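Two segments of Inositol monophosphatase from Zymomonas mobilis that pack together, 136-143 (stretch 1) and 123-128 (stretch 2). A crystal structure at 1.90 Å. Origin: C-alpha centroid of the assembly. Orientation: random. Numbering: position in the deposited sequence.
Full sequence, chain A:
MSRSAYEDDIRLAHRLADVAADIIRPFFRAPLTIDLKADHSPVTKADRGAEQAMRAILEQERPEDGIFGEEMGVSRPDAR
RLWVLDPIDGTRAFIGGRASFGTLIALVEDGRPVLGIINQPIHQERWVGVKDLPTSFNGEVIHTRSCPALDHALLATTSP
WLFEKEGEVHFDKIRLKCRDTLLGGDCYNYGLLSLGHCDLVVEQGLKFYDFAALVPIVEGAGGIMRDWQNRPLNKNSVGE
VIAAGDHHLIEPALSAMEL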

ATOM      1  N   SER A 136     -21.776   1.600  -2.875  1.00 14.26           N
ATOM      2  CA  SER A 136     -21.354   1.294  -4.224  1.00 14.56           C
ATOM      3  C   SER A 136     -19.858   1.579  -4.457  1.00 19.32           C
ATOM      4  O   SER A 136     -19.345   2.461  -3.877  1.00 15.41           O
ATOM      5  CB  SER A 136     -22.159   2.112  -5.213  1.00 20.00           C
ATOM      6  OG  SER A 136     -23.492   1.646  -5.353  1.00 20.00           O
ATOM      7  N   PHE A 137     -19.239   0.802  -5.326  1.00 13.72           N
ATOM      8  CA  PHE A 137     -17.865   1.056  -5.690  1.00 13.20           C
ATOM      9  C   PHE A 137     -17.859   1.154  -7.217  1.00 15.87           C
ATOM     10  O   PHE A 137     -18.238   0.197  -7.882  1.00 14.49           O
ATOM     11  CB  PHE A 137     -16.991  -0.090  -5.259  1.00 12.42           C
ATOM     12  CG  PHE A 137     -15.525   0.061  -5.704  1.00 14.69           C
ATOM     13  CD1 PHE A 137     -15.044  -0.625  -6.810  1.00 18.51           C
ATOM     14  CD2 PHE A 137     -14.648   0.880  -4.984  1.00 16.03           C
ATOM     15  CE1 PHE A 137     -13.663  -0.517  -7.208  1.00 19.97           C
ATOM     16  CE2 PHE A 137     -13.312   1.033  -5.378  1.00 15.68           C
ATOM     17  CZ  PHE A 137     -12.811   0.335  -6.487  1.00 16.59           C
ATOM     18  N   ASN A 138     -17.449   2.304  -7.764  1.00 16.67           N
ATOM     19  CA  ASN A 138     -17.496   2.535  -9.235  1.00 16.76           C
ATOM     20  C   ASN A 138     -18.859   2.146  -9.781  1.00 20.19           C
ATOM     21  O   ASN A 138     -18.994   1.535 -10.849  1.00 19.44           O
ATOM     22  CB  ASN A 138     -16.328   1.876  -9.984  1.00 17.76           C
ATOM     23  CG  ASN A 138     -15.015   2.554  -9.667  1.00 20.78           C
ATOM     24  OD1 ASN A 138     -15.023   3.608  -9.050  1.00 19.39           O
ATOM     25  ND2 ASN A 138     -13.892   1.996 -10.120  1.00 22.69           N
ATOM     26  N   GLY A 139     -19.876   2.521  -9.019  1.00 16.88           N
ATOM     27  CA  GLY A 139     -21.257   2.392  -9.444  1.00 19.15           C
ATOM     28  C   GLY A 139     -21.892   1.041  -9.191  1.00 22.29           C
ATOM     29  O   GLY A 139     -23.086   0.891  -9.462  1.00 22.37           O
ATOM     30  N   GLU A 140     -21.154   0.076  -8.630  1.00 18.09           N
ATOM     31  CA  GLU A 140     -21.735  -1.245  -8.339  1.00 17.73           C
ATOM     32  C   GLU A 140     -21.951  -1.505  -6.845  1.00 15.94           C
ATOM     33  O   GLU A 140     -21.101  -1.162  -6.059  1.00 14.97           O
ATOM     34  CB  GLU A 140     -20.822  -2.345  -8.904  1.00 24.48           C
ATOM     35  CG  GLU A 140     -20.697  -2.298 -10.442  1.00 34.58           C
ATOM     36  CD  GLU A 140     -22.000  -2.681 -11.136  1.00 48.09           C
ATOM     37  OE1 GLU A 140     -22.421  -1.977 -12.091  1.00 54.20           O
ATOM     38  OE2 GLU A 140     -22.618  -3.688 -10.726  1.00 51.46           O
ATOM     39  N   VAL A 141     -23.048  -2.169  -6.470  1.00 16.41           N
ATOM     40  CA  VAL A 141     -23.286  -2.472  -5.052  1.00 15.75           C
ATOM     41  C   VAL A 141     -22.203  -3.430  -4.566  1.00 19.19           C
ATOM     42  O   VAL A 141     -21.836  -4.357  -5.298  1.00 17.64           O
ATOM     43  CB  VAL A 141     -24.652  -3.108  -4.824  1.00 18.78           C
ATOM     44  CG1 VAL A 141     -24.811  -3.542  -3.336  1.00 15.88           C
ATOM     45  CG2 VAL A 141     -25.726  -2.099  -5.185  1.00 24.03           C
ATOM     46  N   ILE A 142     -21.727  -3.243  -3.335  1.00 15.91           N
ATOM     47  CA  ILE A 142     -20.680  -4.099  -2.805  1.00 13.88           C
ATOM     48  C   ILE A 142     -21.042  -4.576  -1.408  1.00 16.72           C
ATOM     49  O   ILE A 142     -21.917  -3.993  -0.749  1.00 15.90           O
ATOM     50  CB  ILE A 142     -19.305  -3.359  -2.756  1.00 14.23           C
ATOM     51  CG1 ILE A 142     -19.409  -2.110  -1.865  1.00 14.39           C
ATOM     52  CG2 ILE A 142     -18.807  -3.047  -4.235  1.00 14.56           C
ATOM     53  CD1 ILE A 142     -17.958  -1.533  -1.476  1.00 11.18           C
ATOM     54  N   HIS A 143     -20.366  -5.649  -0.975  1.00 14.15           N
ATOM     55  CA  HIS A 143     -20.694  -6.305   0.268  1.00 14.88           C
ATOM     56  C   HIS A 143     -19.411  -6.672   1.030  1.00 11.29           C
ATOM     57  O   HIS A 143     -18.484  -7.236   0.452  1.00 15.21           O
ATOM     58  CB  HIS A 143     -21.436  -7.629  -0.047  1.00 18.32           C
ATOM     59  CG  HIS A 143     -22.759  -7.414  -0.719  1.00 23.67           C
ATOM     60  ND1 HIS A 143     -22.917  -7.451  -2.090  1.00 28.54           N
ATOM     61  CD2 HIS A 143     -23.979  -7.129  -0.205  1.00 28.05           C
ATOM     62  CE1 HIS A 143     -24.182  -7.209  -2.390  1.00 25.19           C
ATOM     63  NE2 HIS A 143     -24.848  -7.019  -1.265  1.00 30.14           N
TER
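Stretch 2 (123-128) HQERWV

Ser136 and Val128 form a hydrogen-bonded pair: Val128 N donates to Ser136 O at 2.9 Å, and Ser136 N donates to Val128 O at 3.0 Å. Stretch 2 runs antiparallel to stretch 1 as a neighbouring strand, extended from Glu125 to Val128. The next backbone bond runs from Asn138 N to Arg126 O, 2.9 Å. Between them, Phe137 and Trp127 face each other as a non-hydrogen-bonded pair, with CA atoms 4.5 Å apart. Here Phe137 CA lies 3.3 Å from Arg126 O and Trp127 CA lies 3.4 Å from Ser136 O, both as CA-H...O contacts.

A type I' turn from Phe137 to Glu140 carries stretch 1 away from stretch 2; Gly139, Glu140 and Val141 make no contact with it. The Asn138 side chain carries the pairing on. Asn138 OD1 accepts from Arg126 N at 3.0 Å, and Asn138 ND2 donates to Gln124 O at 3.2 Å. Water 1 donates to Asn138 OD1 at 2.7 Å and, weakly, to Gln124 O at 3.2 Å.

Phe137 and Trp127 project from the same face of the sheet. The Phe137 edge meets the Trp127 face, with CD2 of Phe137 3.4 Å from CE2 of Trp127. Phe137 CZ also reaches Glu125 CB at 3.6 Å. Ile142 CD1 packs 3.9 Å from Trp127 CD1. Ser136 and Val128 point to the other face.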

ATOM      1  N   HIS A 123      -6.044   6.024  -9.565  1.00 13.83           N
ATOM      2  CA  HIS A 123      -6.639   4.822 -10.203  1.00 15.81           C
ATOM      3  C   HIS A 123      -8.117   4.850 -10.461  1.00 15.79           C
ATOM      4  O   HIS A 123      -8.678   3.898 -11.011  1.00 13.91           O
ATOM      5  CB  HIS A 123      -6.131   3.561  -9.519  1.00 16.56           C
ATOM      6  CG  HIS A 123      -4.650   3.413  -9.727  1.00 20.37           C
ATOM      7  ND1 HIS A 123      -3.757   3.212  -8.694  1.00 23.20           N
ATOM      8  CD2 HIS A 123      -3.908   3.555 -10.859  1.00 23.73           C
ATOM      9  CE1 HIS A 123      -2.529   3.186  -9.190  1.00 19.95           C
ATOM     10  NE2 HIS A 123      -2.590   3.414 -10.494  1.00 31.34           N
ATOM     11  N   GLN A 124      -8.734   5.973 -10.114  1.00 13.38           N
ATOM     12  CA  GLN A 124     -10.175   6.167 -10.347  1.00 16.46           C
ATOM     13  C   GLN A 124     -10.999   5.068  -9.669  1.00 16.19           C
ATOM     14  O   GLN A 124     -11.713   4.305 -10.320  1.00 16.95           O
ATOM     15  CB  GLN A 124     -10.492   6.205 -11.847  1.00 23.23           C
ATOM     16  CG  GLN A 124      -9.471   6.950 -12.652  1.00 36.88           C
ATOM     17  CD  GLN A 124      -9.720   8.397 -12.611  1.00 48.28           C
ATOM     18  OE1 GLN A 124      -9.888   8.978 -11.531  1.00 53.91           O
ATOM     19  NE2 GLN A 124      -9.788   9.014 -13.792  1.00 50.37           N
ATOM     20  N   GLU A 125     -10.875   4.997  -8.358  1.00 12.42           N
ATOM     21  CA  GLU A 125     -11.660   4.062  -7.582  1.00 12.07           C
ATOM     22  C   GLU A 125     -12.450   4.927  -6.609  1.00 13.23           C
ATOM     23  O   GLU A 125     -11.854   5.674  -5.805  1.00 13.24           O
ATOM     24  CB  GLU A 125     -10.701   3.180  -6.779  1.00 12.78           C
ATOM     25  CG  GLU A 125      -9.723   2.412  -7.706  1.00 15.06           C
ATOM     26  CD  GLU A 125      -8.747   1.499  -6.927  1.00 20.44           C
ATOM     27  OE1 GLU A 125      -8.754   0.256  -7.151  1.00 19.63           O
ATOM     28  OE2 GLU A 125      -7.971   2.054  -6.117  1.00 19.00           O
ATOM     29  N   ARG A 126     -13.772   4.758  -6.626  1.00 12.54           N
ATOM     30  CA  ARG A 126     -14.635   5.625  -5.850  1.00 13.08           C
ATOM     31  C   ARG A 126     -15.685   4.804  -5.089  1.00 13.15           C
ATOM     32  O   ARG A 126     -16.481   4.060  -5.702  1.00 14.96           O
ATOM     33  CB  ARG A 126     -15.342   6.640  -6.761  1.00 14.75           C
ATOM     34  CG  ARG A 126     -16.220   7.623  -5.948  1.00 14.34           C
ATOM     35  CD  ARG A 126     -16.757   8.801  -6.821  1.00 19.70           C
ATOM     36  NE  ARG A 126     -15.640   9.583  -7.345  1.00 19.59           N
ATOM     37  CZ  ARG A 126     -15.755  10.697  -8.076  1.00 19.08           C
ATOM     38  NH1 ARG A 126     -16.952  11.207  -8.382  1.00 17.81           N
ATOM     39  NH2 ARG A 126     -14.649  11.302  -8.496  1.00 19.92           N
ATOM     40  N   TRP A 127     -15.642   4.917  -3.764  1.00 12.13           N
ATOM     41  CA  TRP A 127     -16.635   4.299  -2.879  1.00 12.07           C
ATOM     42  C   TRP A 127     -17.663   5.371  -2.494  1.00 13.38           C
ATOM     43  O   TRP A 127     -17.249   6.471  -2.134  1.00 14.44           O
ATOM     44  CB  TRP A 127     -15.929   3.902  -1.575  1.00 11.18           C
ATOM     45  CG  TRP A 127     -15.014   2.709  -1.641  1.00 10.53           C
ATOM     46  CD1 TRP A 127     -15.332   1.398  -1.277  1.00 10.31           C
ATOM     47  CD2 TRP A 127     -13.645   2.694  -2.071  1.00 11.44           C
ATOM     48  NE1 TRP A 127     -14.225   0.580  -1.501  1.00 13.00           N
ATOM     49  CE2 TRP A 127     -13.176   1.349  -1.949  1.00 11.58           C
ATOM     50  CE3 TRP A 127     -12.769   3.673  -2.584  1.00 11.35           C
ATOM     51  CZ2 TRP A 127     -11.840   0.986  -2.247  1.00 10.17           C
ATOM     52  CZ3 TRP A 127     -11.448   3.306  -2.898  1.00 11.93           C
ATOM     53  CH2 TRP A 127     -10.994   1.975  -2.722  1.00 13.71           C
ATOM     54  N   VAL A 128     -18.970   5.055  -2.552  1.00 13.52           N
ATOM     55  CA  VAL A 128     -19.998   6.011  -2.138  1.00 14.22           C
ATOM     56  C   VAL A 128     -20.926   5.311  -1.153  1.00 16.09           C
ATOM     57  O   VAL A 128     -21.509   4.265  -1.488  1.00 14.28           O
ATOM     58  CB  VAL A 128     -20.863   6.455  -3.330  1.00 18.26           C
ATOM     59  CG1 VAL A 128     -21.879   7.532  -2.872  1.00 16.83           C
ATOM     60  CG2 VAL A 128     -19.951   6.980  -4.452  1.00 15.85           C
TER
HETATM   61  O   HOH W   1     -14.465   5.949 -10.234  1.00 20.47           O
HETATM   62  O   HOH W   2     -19.688   4.261  -6.657  1.00 24.06           O